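Local atomic coordinates of lysin (Enterococcus phage IMEEF1, PDB entry 6IST), a protein that probably cleaves the peptidoglycan of enterococcal cell walls through a cysteine-peptidase CHAP domain, and binds calcium. Residues Q71-D76 and V135-Y140. Residues are numbered along the deposited sequence; the frame is centred on the assembly and turned at random.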
loop_
_atom_site.group_PDB
_atom_site.type_symbol
_atom_site.label_atom_id
_atom_site.label_comp_id
_atom_site.label_asym_id
_atom_site.label_seq_id
_atom_site.Cartn_x
_atom_site.Cartn_y
_atom_site.Cartn_z
ATOM N N GLN C 71 10.178 32.077 6.835
ATOM C CA GLN C 71 10.251 30.900 6.040
ATOM C C GLN C 71 9.000 29.962 6.185
ATOM O O GLN C 71 8.933 28.980 5.487
ATOM C CB GLN C 71 11.515 30.083 6.423
ATOM C CG GLN C 71 12.839 30.814 6.246
ATOM C CD GLN C 71 14.008 29.990 6.781
ATOM O OE1 GLN C 71 14.375 30.134 7.922
ATOM N NE2 GLN C 71 14.513 29.057 5.981
ATOM N N ILE C 72 8.109 30.216 7.152
ATOM C CA ILE C 72 7.001 29.340 7.501
ATOM C C ILE C 72 5.900 29.688 6.524
ATOM O O ILE C 72 5.641 30.892 6.284
ATOM C CB ILE C 72 6.488 29.532 8.936
ATOM C CG1 ILE C 72 7.589 29.039 9.897
ATOM C CG2 ILE C 72 5.226 28.733 9.218
ATOM C CD1 ILE C 72 7.445 29.561 11.316
ATOM N N LYS C 73 5.335 28.654 5.937
ATOM C CA LYS C 73 4.181 28.774 5.048
ATOM C C LYS C 73 2.988 28.097 5.652
ATOM O O LYS C 73 3.089 27.083 6.376
ATOM C CB LYS C 73 4.492 28.127 3.695
ATOM C CG LYS C 73 5.636 28.726 2.939
ATOM C CD LYS C 73 5.307 30.034 2.287
ATOM C CE LYS C 73 6.562 30.629 1.612
ATOM N NZ LYS C 73 6.279 31.879 0.835
ATOM N N ALA C 74 1.791 28.578 5.315
ATOM C CA ALA C 74 0.599 27.952 5.786
ATOM C C ALA C 74 0.536 26.491 5.319
ATOM O O ALA C 74 0.979 26.168 4.207
ATOM C CB ALA C 74 -0.621 28.720 5.291
ATOM N N GLY C 75 0.241 25.626 6.264
ATOM C CA GLY C 75 0.054 24.186 6.030
ATOM C C GLY C 75 1.339 23.393 6.318
ATOM O O GLY C 75 1.331 22.152 6.204
ATOM N N ASP C 76 2.347 24.088 6.767
ATOM C CA ASP C 76 3.623 23.480 7.216
ATOM C C ASP C 76 3.359 22.777 8.531
ATOM O O ASP C 76 2.518 23.215 9.328
ATOM C CB ASP C 76 4.672 24.518 7.466
ATOM C CG ASP C 76 5.408 24.970 6.192
ATOM O OD1 ASP C 76 5.233 24.327 5.120
ATOM O OD2 ASP C 76 6.240 25.914 6.327
ATOM N N VAL C 135 10.425 23.023 9.759
ATOM C CA VAL C 135 9.190 22.652 9.225
ATOM C C VAL C 135 9.290 21.419 8.374
ATOM O O VAL C 135 10.395 21.136 7.876
ATOM C CB VAL C 135 8.547 23.752 8.395
ATOM C CG1 VAL C 135 8.214 24.926 9.296
ATOM C CG2 VAL C 135 9.313 24.125 7.134
ATOM N N ILE C 136 8.202 20.668 8.315
ATOM C CA ILE C 136 7.972 19.685 7.207
ATOM C C ILE C 136 6.938 20.318 6.353
ATOM O O ILE C 136 5.888 20.745 6.851
ATOM C CB ILE C 136 7.607 18.308 7.735
ATOM C CG1 ILE C 136 8.841 17.706 8.327
ATOM C CG2 ILE C 136 7.104 17.404 6.608
ATOM C CD1 ILE C 136 8.661 16.463 9.187
ATOM N N ARG C 137 7.275 20.474 5.081
ATOM C CA ARG C 137 6.371 21.059 4.094
ATOM C C ARG C 137 5.769 19.947 3.236
ATOM O O ARG C 137 6.486 19.315 2.444
ATOM C CB ARG C 137 7.139 22.070 3.275
ATOM C CG ARG C 137 6.315 22.685 2.184
ATOM C CD ARG C 137 6.910 24.029 1.829
ATOM N NE ARG C 137 7.042 24.856 3.041
ATOM C CZ ARG C 137 7.892 25.885 3.190
ATOM N NH1 ARG C 137 8.681 26.256 2.181
ATOM N NH2 ARG C 137 7.943 26.559 4.326
ATOM N N PRO C 138 4.480 19.642 3.436
ATOM C CA PRO C 138 3.795 18.615 2.596
ATOM C C PRO C 138 3.644 19.193 1.184
ATOM O O PRO C 138 3.675 20.445 1.002
ATOM C CB PRO C 138 2.405 18.467 3.205
ATOM C CG PRO C 138 2.541 19.003 4.577
ATOM C CD PRO C 138 3.582 20.120 4.492
ATOM N N PRO C 139 3.477 18.325 0.229
ATOM C CA PRO C 139 3.266 18.734 -1.179
ATOM C C PRO C 139 1.799 19.112 -1.439
ATOM O O PRO C 139 0.946 18.267 -1.572
ATOM C CB PRO C 139 3.659 17.501 -1.941
ATOM C CG PRO C 139 3.383 16.362 -1.057
ATOM C CD PRO C 139 3.449 16.859 0.359
ATOM N N TYR C 140 1.507 20.395 -1.440
ATOM C CA TYR C 140 0.165 20.878 -1.689
ATOM C C TYR C 140 0.031 21.205 -3.196
ATOM O O TYR C 140 1.016 21.554 -3.828
ATOM C CB TYR C 140 -0.080 22.143 -0.880
ATOM C CG TYR C 140 -0.235 21.881 0.602
ATOM C CD1 TYR C 140 -1.285 21.121 1.074
ATOM C CD2 TYR C 140 0.695 22.354 1.525
ATOM C CE1 TYR C 140 -1.448 20.876 2.433
ATOM C CE2 TYR C 140 0.541 22.072 2.888
ATOM C CZ TYR C 140 -0.509 21.315 3.341
ATOM O OH TYR C 140 -0.634 21.022 4.738
HETATM O O HOH W 1 10.225 28.610 3.136
#
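Asp76 and Arg137 meet side-on, with two parallel bonds between carboxylate and guanidinium. Arg137 NE reaches Asp76 OD1 at 2.8 Å and Arg137 NH2 reaches Asp76 OD2 at 2.7 Å; each enters on a syn lone pair, both are almost straight, and the two planes lie only 6° apart. CG of Arg137 stands anti to its backbone N (chi1 177°), and a bend at chi3 swings NE round to the acid. Asp76 OD2 takes a second bond, from Lys73 N at 2.9 Å, which arrives from above the carboxylate plane. Together with the backbone bond from Asp76 N to Lys73 O, this ties the type II turn Lys73-Asp76 to its own last residue and fixes how the acid faces the arginine.

The packed side lies under the carboxylate, where both methyls of Val135 press on Asp76, CG2 coming to 3.6 Å from OD2; CG1 also touches Ile72. Further along, the hydroxyl of Tyr140 donates to Gly75 O at 2.7 Å, and Pro138 CD rests against that same carbonyl. Gly75, with its positive phi, carries no side chain where a CB would run into the Tyr140 ring.

Toward solvent the contact thins out. Lys73 lays CG over one face of the guanidinium, 3.4 Å above its plane, while its amine leads away. Arg137 NH2 also donates to Gln71 O, a more bent bond (143°), and a water bridges that carbonyl to Arg137 NH1.

Strand 132-137 runs antiparallel between strands 62-65 and 77-80, and Ile136 pairs with Val77. The bidentate salt bridge thus pins the turn leading into strand 77-80 against the end of its neighbour, in the antiparallel sheet of the papain-like CHAP fold.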